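Local coordinates for putative branched-chain amino acid transport system substrate-binding protein (Rhodopseudomonas palustris, PDB 3TX6) that probably serves as the periplasmic solute-binding component of an ABC transporter, here holding 3-(4-hydroxyphenyl)pyruvic acid and likely capturing lignin-derived aromatic acids for uptake, at residues 88-93 / 110-115; 258-263 / 330-335; 291-296 / 324-329. One frame throughout, in Å; residues are numbered along the deposited sequence.

Contact 1 (88-93 / 110-115); sequences VANEAQ and KWSVAM
W111 lays its indole against the C-terminal end of helix 79-92, with N90 at its edge and Q93 over one face. CB of W111 sits 3.5 Å from OD1 of N90, and the first torsion turns CG anti to the carbonyl carbon (chi1 -66°). CD1 of W111 then lies 3.4 Å from OD1 of N90. CA of Q93 comes over the face, 3.7 Å from the centroid of the five-membered ring of W111 and nearly on its normal, a CH-pi contact; CB of Q93 is 3.6 Å from CZ2 of W111. Farther out, CZ3 and CH2 of W111 each lie 3.7 Å from O of Q93. NE1 of W111 donates to a water 2.9 Å from it, which also accepts from NE2 of Q93 and, weakly, from NZ of K110. Asparagine suits its place because its amide works both ways: OD1 of N90 accepts from N of W111 (3.0 Å), while ND2 donates to the carbonyls of S86 and R108. An alanine in place of W111 would probably open a gap beside Q93 and leave the water without one of its donors. Thus a flat aromatic packs its carbons and gives its N-H to bound water.

Contact 2 (258-263 / 330-335); sequences ALTKKP and QGVYSF
L259 and T260, in the turn that leads into helix 261-275, pack on G331 and V332, at the start of the second hairpin strand, and no hydrogen bond crosses between the two segments. The apolar part is a small cluster of branched side chains. CG2 of V332 lies 3.8 Å from CB of L259 and 4.1 Å from CD1 of L259, the two side chains crossing at a slant. Valine is well placed here, since its branch at CB holds a methyl close to its own backbone, where it meets CB of L259.

A second kind of contact sets a methyl on the main chain. T260 turns OG1 into the crowded position between its backbone N and carbonyl carbon (chi1 55°), which leaves CG2 of T260 to approach the strand, 3.5 Å from N of G331 and 3.6 Å from CA of G331. OG1 is hydrogen-bonded to Q254 OE1. G331 is extended with phi 165°, a backbone shape that glycine accepts more readily than residues with a side chain.

K261 N donates to A258 O over 3.0 Å and closes the turn. L259 also touches A327 on the partner strand 326-328. Q330 leads back to helix 282-304 through D289 and H286. The turn entering helix 261-275 thus rests on a hairpin whose Q330 side chain stands about 6 Å from the bound 3-(4-hydroxyphenyl)pyruvic acid.

Contact 3 (291-296 / 324-329); sequences FKVLER and KDIAAS
The guanidinium of R296 lies with one face against CG1 of I326, which stands 3.9 Å above its plane and displaced toward the rim. At its edge are two backbone carbonyls, those of K324 and D325. NH2 of R296 donates to K324 O at 2.9 Å with an N-H...O angle of 146°, the oxygen being tilted somewhat out of the guanidinium plane. NH1 of R296 makes two weak bonds, to the same K324 O and to D325 O, the latter at 3.1 Å. One carbonyl is therefore gripped by both terminal nitrogens, while NE forms a salt bridge with E323, an interaction likely to hold the group's rotation. The chain bends at chi2 (-73°) and again at chi3 to get there, and CG of R296 packs on I326 CG2 at 3.8 Å. An arginine suits this place because its flat head can serve several acceptors while its methylenes stay with the apolar neighbour.

D325, which supplies one of these carbonyls, forms with I326 a G1 beta bulge opposite Y333, in the hairpin of strands 326-328 and 331-333. D325 takes left-handed backbone angles there, and its N is bonded to S334 OG.

Past the bulge along the chain the strand runs nearly antiparallel to helix 291-296, at 151° and 8.1 Å between their axes. I326 sets CG2 against the helix, 4.0 Å from V293 CG2, the two side chains crossing at about a right angle; beta-branched residues fill this level with short, stiff methyl groups. Further along, CB of K292 meets CB of A328 at 4.3 Å. The alanine leaves room for the helix to come near, and the lysine's tail leads away, with NZ in a salt bridge to E266.

Overall arrangement
Contact 1 closes in the chain before the other two open, and contact 3 is nested inside the loop closed by contact 2. The centres of contacts 2 and 3 are about 8 Å apart, because each uses one strand of the hairpin 326-328/331-333; their helices, 261-275 and 282-304, are consecutive. Contact 1 lies about 22 Å from contact 2 and 18 Å from contact 3, on edge strand 112-114 of the six-stranded sheet. The link to it is direct: Y333 OH probably bonds to M115 O, and V113 packs on F335. The hairpin thus joins this sheet edge to two helices within one periplasmic binding protein fold, which probably steadies its turn, where Q330 lies near the ligand.

Contact 1 (88-93 / 110-115)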
loop_
_atom_site.group_PDB
_atom_site.type_symbol
_atom_site.label_atom_id
_atom_site.label_comp_id
_atom_site.label_asym_id
_atom_site.label_seq_id
_atom_site.Cartn_x
_atom_site.Cartn_y
_atom_site.Cartn_z
ATOM N N VAL A 88 13.235 -5.046 -12.592
ATOM C CA VAL A 88 13.704 -6.415 -12.783
ATOM C C VAL A 88 12.625 -7.282 -13.466
ATOM O O VAL A 88 12.910 -8.022 -14.416
ATOM C CB VAL A 88 14.175 -7.043 -11.465
ATOM C CG1 VAL A 88 14.525 -8.536 -11.666
ATOM C CG2 VAL A 88 15.383 -6.277 -10.926
ATOM N N ALA A 89 11.391 -7.171 -12.967
ATOM C CA ALA A 89 10.266 -7.948 -13.431
ATOM C C ALA A 89 10.025 -7.715 -14.901
ATOM O O ALA A 89 9.765 -8.662 -15.649
ATOM C CB ALA A 89 9.000 -7.656 -12.630
ATOM N N ASN A 90 10.073 -6.453 -15.317
ATOM C CA ASN A 90 9.812 -6.138 -16.700
ATOM C C ASN A 90 10.924 -6.561 -17.648
ATOM O O ASN A 90 10.661 -6.889 -18.810
ATOM C CB ASN A 90 9.455 -4.676 -16.904
ATOM C CG ASN A 90 8.015 -4.384 -16.518
ATOM O OD1 ASN A 90 7.113 -4.516 -17.339
ATOM N ND2 ASN A 90 7.782 -4.052 -15.226
ATOM N N GLU A 91 12.144 -6.595 -17.166
ATOM C CA GLU A 91 13.281 -7.057 -17.978
ATOM C C GLU A 91 13.294 -8.584 -18.107
ATOM O O GLU A 91 13.492 -9.125 -19.213
ATOM C CB GLU A 91 14.570 -6.548 -17.330
ATOM C CG GLU A 91 15.793 -6.700 -18.228
ATOM C CD GLU A 91 16.541 -7.994 -18.129
ATOM O OE1 GLU A 91 16.161 -8.860 -17.323
ATOM O OE2 GLU A 91 17.538 -8.151 -18.878
ATOM N N ALA A 92 12.965 -9.265 -17.002
ATOM C CA ALA A 92 12.971 -10.715 -16.955
ATOM C C ALA A 92 11.651 -11.331 -17.516
ATOM O O ALA A 92 11.563 -12.550 -17.721
ATOM C CB ALA A 92 13.197 -11.214 -15.532
ATOM N N GLN A 93 10.632 -10.504 -17.670
ATOM C CA GLN A 93 9.317 -10.923 -18.136
ATOM C C GLN A 93 8.602 -11.862 -17.171
ATOM O O GLN A 93 8.188 -12.973 -17.528
ATOM C CB GLN A 93 9.410 -11.519 -19.569
ATOM C CG GLN A 93 10.143 -10.600 -20.549
ATOM C CD GLN A 93 10.128 -11.203 -21.925
ATOM O OE1 GLN A 93 10.975 -12.074 -22.273
ATOM N NE2 GLN A 93 9.161 -10.796 -22.703
ATOM N N LYS A 110 3.732 -3.417 -18.402
ATOM C CA LYS A 110 3.435 -4.715 -18.989
ATOM C C LYS A 110 3.418 -5.818 -17.944
ATOM O O LYS A 110 2.520 -6.612 -17.943
ATOM C CB LYS A 110 4.420 -5.059 -20.088
ATOM C CG LYS A 110 4.054 -6.353 -20.800
ATOM C CD LYS A 110 4.851 -6.590 -22.066
ATOM C CE LYS A 110 4.557 -7.980 -22.652
ATOM N NZ LYS A 110 5.185 -8.326 -23.964
ATOM N N TRP A 111 4.416 -5.846 -17.054
ATOM C CA TRP A 111 4.562 -6.963 -16.102
ATOM C C TRP A 111 4.195 -6.645 -14.676
ATOM O O TRP A 111 4.128 -7.561 -13.887
ATOM C CB TRP A 111 5.946 -7.569 -16.197
ATOM C CG TRP A 111 6.165 -8.227 -17.516
ATOM C CD1 TRP A 111 6.804 -7.697 -18.628
ATOM C CD2 TRP A 111 5.714 -9.546 -17.902
ATOM N NE1 TRP A 111 6.784 -8.616 -19.642
ATOM C CE2 TRP A 111 6.100 -9.728 -19.280
ATOM C CE3 TRP A 111 5.010 -10.551 -17.260
ATOM C CZ2 TRP A 111 5.835 -10.909 -19.970
ATOM C CZ3 TRP A 111 4.746 -11.745 -17.957
ATOM C CH2 TRP A 111 5.136 -11.902 -19.299
ATOM N N SER A 112 3.910 -5.370 -14.340
ATOM C CA SER A 112 3.587 -4.980 -12.963
ATOM C C SER A 112 2.136 -4.544 -12.809
ATOM O O SER A 112 1.613 -3.806 -13.622
ATOM C CB SER A 112 4.467 -3.815 -12.474
ATOM O OG SER A 112 5.844 -4.182 -12.415
ATOM N N VAL A 113 1.539 -5.031 -11.725
ATOM C CA VAL A 113 0.315 -4.490 -11.173
ATOM C C VAL A 113 0.595 -4.104 -9.714
ATOM O O VAL A 113 1.603 -4.514 -9.146
ATOM C CB VAL A 113 -0.850 -5.491 -11.232
ATOM C CG1 VAL A 113 -1.221 -5.793 -12.687
ATOM C CG2 VAL A 113 -0.590 -6.777 -10.450
ATOM N N ALA A 114 -0.328 -3.369 -9.107
ATOM C CA ALA A 114 -0.166 -2.915 -7.713
ATOM C C ALA A 114 -1.363 -3.263 -6.833
ATOM O O ALA A 114 -2.490 -3.064 -7.230
ATOM C CB ALA A 114 0.124 -1.438 -7.660
HETATM N N MSE A 115 -1.088 -3.721 -5.622
HETATM C CA MSE A 115 -2.139 -3.948 -4.641
HETATM C C MSE A 115 -2.564 -2.678 -3.905
HETATM O O MSE A 115 -3.753 -2.476 -3.680
HETATM C CB MSE A 115 -1.728 -5.065 -3.690
HETATM C CG MSE A 115 -1.358 -6.335 -4.463
HETATM SE SE MSE A 115 -2.740 -6.943 -5.769
HETATM C CE MSE A 115 -4.000 -7.438 -4.383
HETATM O O HOH W 1 7.936 -8.432 -22.302
#

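Contact 2 (258-263 / 330-335)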
loop_
_atom_site.group_PDB
_atom_site.type_symbol
_atom_site.label_atom_id
_atom_site.label_comp_id
_atom_site.label_asym_id
_atom_site.label_seq_id
_atom_site.Cartn_x
_atom_site.Cartn_y
_atom_site.Cartn_z
ATOM N N ALA A 258 -20.753 -6.105 0.964
ATOM C CA ALA A 258 -19.424 -5.692 0.463
ATOM C C ALA A 258 -18.547 -6.905 0.198
ATOM O O ALA A 258 -18.316 -7.724 1.092
ATOM C CB ALA A 258 -18.737 -4.771 1.457
ATOM N N LEU A 259 -18.066 -6.997 -1.047
ATOM C CA LEU A 259 -17.194 -8.094 -1.499
ATOM C C LEU A 259 -15.894 -8.135 -0.691
ATOM O O LEU A 259 -15.268 -9.169 -0.569
ATOM C CB LEU A 259 -16.871 -7.959 -2.989
ATOM C CG LEU A 259 -18.007 -8.390 -3.921
ATOM C CD1 LEU A 259 -17.741 -7.937 -5.341
ATOM C CD2 LEU A 259 -18.174 -9.906 -3.849
ATOM N N THR A 260 -15.485 -6.989 -0.163
ATOM C CA THR A 260 -14.258 -6.902 0.637
ATOM C C THR A 260 -14.415 -7.490 2.059
ATOM O O THR A 260 -13.420 -7.797 2.729
ATOM C CB THR A 260 -13.790 -5.422 0.748
ATOM O OG1 THR A 260 -14.842 -4.615 1.262
ATOM C CG2 THR A 260 -13.316 -4.876 -0.605
ATOM N N LYS A 261 -15.661 -7.649 2.529
ATOM C CA LYS A 261 -15.888 -7.977 3.944
ATOM C C LYS A 261 -15.351 -9.356 4.337
ATOM O O LYS A 261 -14.581 -9.474 5.332
ATOM C CB LYS A 261 -17.374 -7.816 4.354
ATOM C CG LYS A 261 -17.634 -7.986 5.833
ATOM C CD LYS A 261 -19.048 -7.579 6.198
ATOM C CE LYS A 261 -19.322 -7.739 7.690
ATOM N NZ LYS A 261 -20.709 -7.321 8.046
ATOM N N LYS A 262 -15.739 -10.370 3.594
ATOM C CA LYS A 262 -15.354 -11.735 3.899
ATOM C C LYS A 262 -13.807 -11.861 3.936
ATOM O O LYS A 262 -13.267 -12.329 4.920
ATOM C CB LYS A 262 -16.053 -12.747 2.931
ATOM C CG LYS A 262 -15.599 -14.186 3.057
ATOM C CD LYS A 262 -16.343 -15.199 2.181
ATOM C CE LYS A 262 -16.099 -14.962 0.683
ATOM N NZ LYS A 262 -16.560 -16.063 -0.234
ATOM N N PRO A 263 -13.090 -11.434 2.863
ATOM C CA PRO A 263 -11.651 -11.641 2.938
ATOM C C PRO A 263 -10.964 -10.792 4.058
ATOM O O PRO A 263 -9.936 -11.195 4.635
ATOM C CB PRO A 263 -11.141 -11.204 1.543
ATOM C CG PRO A 263 -12.270 -10.450 0.935
ATOM C CD PRO A 263 -13.518 -11.046 1.500
ATOM N N GLN A 330 -8.755 -5.457 0.518
ATOM C CA GLN A 330 -8.555 -4.015 0.310
ATOM C C GLN A 330 -9.349 -3.395 -0.842
ATOM O O GLN A 330 -9.274 -2.184 -1.042
ATOM C CB GLN A 330 -7.053 -3.743 0.126
ATOM C CG GLN A 330 -6.243 -4.044 1.383
ATOM C CD GLN A 330 -6.380 -2.934 2.412
ATOM O OE1 GLN A 330 -7.518 -2.577 2.770
ATOM N NE2 GLN A 330 -5.258 -2.347 2.879
ATOM N N GLY A 331 -10.058 -4.224 -1.607
ATOM C CA GLY A 331 -10.745 -3.736 -2.779
ATOM C C GLY A 331 -11.187 -4.845 -3.699
ATOM O O GLY A 331 -10.944 -6.035 -3.396
ATOM N N VAL A 332 -11.778 -4.436 -4.831
ATOM C CA VAL A 332 -12.233 -5.364 -5.848
ATOM C C VAL A 332 -11.440 -4.958 -7.084
ATOM O O VAL A 332 -11.624 -3.845 -7.600
ATOM C CB VAL A 332 -13.745 -5.310 -6.083
ATOM C CG1 VAL A 332 -14.119 -6.283 -7.194
ATOM C CG2 VAL A 332 -14.491 -5.556 -4.733
ATOM N N TYR A 333 -10.566 -5.851 -7.538
ATOM C CA TYR A 333 -9.575 -5.523 -8.567
ATOM C C TYR A 333 -10.054 -5.924 -9.973
ATOM O O TYR A 333 -10.466 -7.058 -10.188
ATOM C CB TYR A 333 -8.269 -6.257 -8.288
ATOM C CG TYR A 333 -7.526 -5.744 -7.059
ATOM C CD1 TYR A 333 -7.836 -6.199 -5.790
ATOM C CD2 TYR A 333 -6.541 -4.765 -7.166
ATOM C CE1 TYR A 333 -7.191 -5.708 -4.660
ATOM C CE2 TYR A 333 -5.887 -4.260 -6.032
ATOM C CZ TYR A 333 -6.212 -4.751 -4.775
ATOM O OH TYR A 333 -5.596 -4.277 -3.642
ATOM N N SER A 334 -9.952 -4.972 -10.913
ATOM C CA SER A 334 -10.137 -5.254 -12.325
ATOM C C SER A 334 -9.059 -4.543 -13.107
ATOM O O SER A 334 -9.190 -3.392 -13.464
ATOM C CB SER A 334 -11.513 -4.801 -12.836
ATOM O OG SER A 334 -12.565 -5.504 -12.224
ATOM N N PHE A 335 -7.959 -5.238 -13.365
ATOM C CA PHE A 335 -6.878 -4.622 -14.092
ATOM C C PHE A 335 -7.150 -4.597 -15.591
ATOM O O PHE A 335 -7.857 -5.450 -16.106
ATOM C CB PHE A 335 -5.603 -5.444 -13.887
ATOM C CG PHE A 335 -5.194 -5.632 -12.443
ATOM C CD1 PHE A 335 -4.751 -4.566 -11.718
ATOM C CD2 PHE A 335 -5.253 -6.874 -11.821
ATOM C CE1 PHE A 335 -4.349 -4.699 -10.393
ATOM C CE2 PHE A 335 -4.854 -7.027 -10.497
ATOM C CZ PHE A 335 -4.385 -5.929 -9.800
#

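Contact 3 (291-296 / 324-329)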
loop_
_atom_site.group_PDB
_atom_site.type_symbol
_atom_site.label_atom_id
_atom_site.label_comp_id
_atom_site.label_asym_id
_atom_site.label_seq_id
_atom_site.Cartn_x
_atom_site.Cartn_y
_atom_site.Cartn_z
ATOM N N PHE A 291 -2.200 -12.915 -2.838
ATOM C CA PHE A 291 -2.545 -14.334 -2.953
ATOM C C PHE A 291 -3.984 -14.559 -3.347
ATOM O O PHE A 291 -4.258 -15.530 -4.042
ATOM C CB PHE A 291 -2.149 -15.109 -1.701
ATOM C CG PHE A 291 -0.651 -15.400 -1.628
ATOM C CD1 PHE A 291 0.251 -14.413 -1.216
ATOM C CD2 PHE A 291 -0.162 -16.645 -1.981
ATOM C CE1 PHE A 291 1.601 -14.684 -1.168
ATOM C CE2 PHE A 291 1.191 -16.921 -1.914
ATOM C CZ PHE A 291 2.072 -15.955 -1.497
ATOM N N LYS A 292 -4.906 -13.713 -2.892
ATOM C CA LYS A 292 -6.284 -13.782 -3.387
ATOM C C LYS A 292 -6.284 -13.561 -4.901
ATOM O O LYS A 292 -7.004 -14.253 -5.625
ATOM C CB LYS A 292 -7.192 -12.761 -2.692
ATOM C CG LYS A 292 -7.494 -13.053 -1.224
ATOM C CD LYS A 292 -8.258 -14.371 -1.061
ATOM C CE LYS A 292 -8.785 -14.574 0.344
ATOM N NZ LYS A 292 -9.611 -15.814 0.565
ATOM N N VAL A 293 -5.448 -12.639 -5.411
ATOM C CA VAL A 293 -5.344 -12.454 -6.875
ATOM C C VAL A 293 -4.837 -13.732 -7.539
ATOM O O VAL A 293 -5.386 -14.176 -8.567
ATOM C CB VAL A 293 -4.508 -11.195 -7.236
ATOM C CG1 VAL A 293 -4.153 -11.157 -8.727
ATOM C CG2 VAL A 293 -5.204 -9.938 -6.760
ATOM N N LEU A 294 -3.777 -14.324 -6.964
ATOM C CA LEU A 294 -3.275 -15.585 -7.463
ATOM C C LEU A 294 -4.315 -16.716 -7.450
ATOM O O LEU A 294 -4.348 -17.526 -8.389
ATOM C CB LEU A 294 -2.010 -16.025 -6.738
ATOM C CG LEU A 294 -0.774 -15.134 -6.940
ATOM C CD1 LEU A 294 0.452 -15.784 -6.279
ATOM C CD2 LEU A 294 -0.554 -14.831 -8.418
ATOM N N GLU A 295 -5.156 -16.798 -6.427
ATOM C CA GLU A 295 -6.216 -17.797 -6.432
ATOM C C GLU A 295 -7.175 -17.669 -7.633
ATOM O O GLU A 295 -7.737 -18.675 -8.033
ATOM C CB GLU A 295 -7.035 -17.746 -5.143
ATOM C CG GLU A 295 -6.316 -18.287 -3.930
ATOM C CD GLU A 295 -7.225 -18.231 -2.709
ATOM O OE1 GLU A 295 -8.469 -18.385 -2.830
ATOM O OE2 GLU A 295 -6.748 -18.031 -1.624
ATOM N N ARG A 296 -7.341 -16.466 -8.184
ATOM C CA ARG A 296 -8.157 -16.241 -9.400
ATOM C C ARG A 296 -7.361 -16.514 -10.669
ATOM O O ARG A 296 -7.873 -17.183 -11.588
ATOM C CB ARG A 296 -8.660 -14.778 -9.512
ATOM C CG ARG A 296 -9.880 -14.494 -8.701
ATOM C CD ARG A 296 -11.145 -15.113 -9.288
ATOM N NE ARG A 296 -11.621 -14.597 -10.566
ATOM C CZ ARG A 296 -12.428 -13.533 -10.741
ATOM N NH1 ARG A 296 -12.845 -12.780 -9.743
ATOM N NH2 ARG A 296 -12.802 -13.208 -11.952
ATOM N N LYS A 324 -12.046 -10.486 -14.072
ATOM C CA LYS A 324 -12.589 -9.221 -13.580
ATOM C C LYS A 324 -13.191 -9.358 -12.185
ATOM O O LYS A 324 -13.650 -10.421 -11.799
ATOM C CB LYS A 324 -13.652 -8.689 -14.535
ATOM C CG LYS A 324 -13.145 -8.325 -15.940
ATOM C CD LYS A 324 -12.082 -7.254 -15.954
ATOM C CE LYS A 324 -11.539 -7.017 -17.372
ATOM N NZ LYS A 324 -10.427 -6.049 -17.409
ATOM N N ASP A 325 -13.185 -8.257 -11.434
ATOM C CA ASP A 325 -13.838 -8.187 -10.106
ATOM C C ASP A 325 -13.253 -9.243 -9.155
ATOM O O ASP A 325 -13.949 -10.112 -8.611
ATOM C CB ASP A 325 -15.364 -8.275 -10.222
ATOM C CG ASP A 325 -15.954 -7.100 -10.961
ATOM O OD1 ASP A 325 -15.746 -5.965 -10.504
ATOM O OD2 ASP A 325 -16.597 -7.291 -12.007
ATOM N N ILE A 326 -11.944 -9.148 -8.962
ATOM C CA ILE A 326 -11.221 -10.037 -8.038
ATOM C C ILE A 326 -11.389 -9.457 -6.615
ATOM O O ILE A 326 -10.840 -8.409 -6.282
ATOM C CB ILE A 326 -9.722 -10.141 -8.404
ATOM C CG1 ILE A 326 -9.534 -10.671 -9.805
ATOM C CG2 ILE A 326 -8.999 -11.020 -7.373
ATOM C CD1 ILE A 326 -8.105 -10.661 -10.332
ATOM N N ALA A 327 -12.134 -10.178 -5.783
ATOM C CA ALA A 327 -12.467 -9.717 -4.450
ATOM C C ALA A 327 -11.319 -9.952 -3.487
ATOM O O ALA A 327 -10.786 -11.040 -3.425
ATOM C CB ALA A 327 -13.770 -10.322 -3.943
ATOM N N ALA A 328 -10.919 -8.909 -2.765
ATOM C CA ALA A 328 -9.840 -9.037 -1.755
ATOM C C ALA A 328 -10.153 -8.141 -0.571
ATOM O O ALA A 328 -11.180 -7.438 -0.557
ATOM C CB ALA A 328 -8.466 -8.713 -2.367
ATOM N N SER A 329 -9.315 -8.186 0.450
ATOM C CA SER A 329 -9.623 -7.429 1.678
ATOM C C SER A 329 -9.574 -5.915 1.475
ATOM O O SER A 329 -10.299 -5.155 2.152
ATOM C CB SER A 329 -8.705 -7.836 2.837
ATOM O OG SER A 329 -7.402 -7.392 2.627
#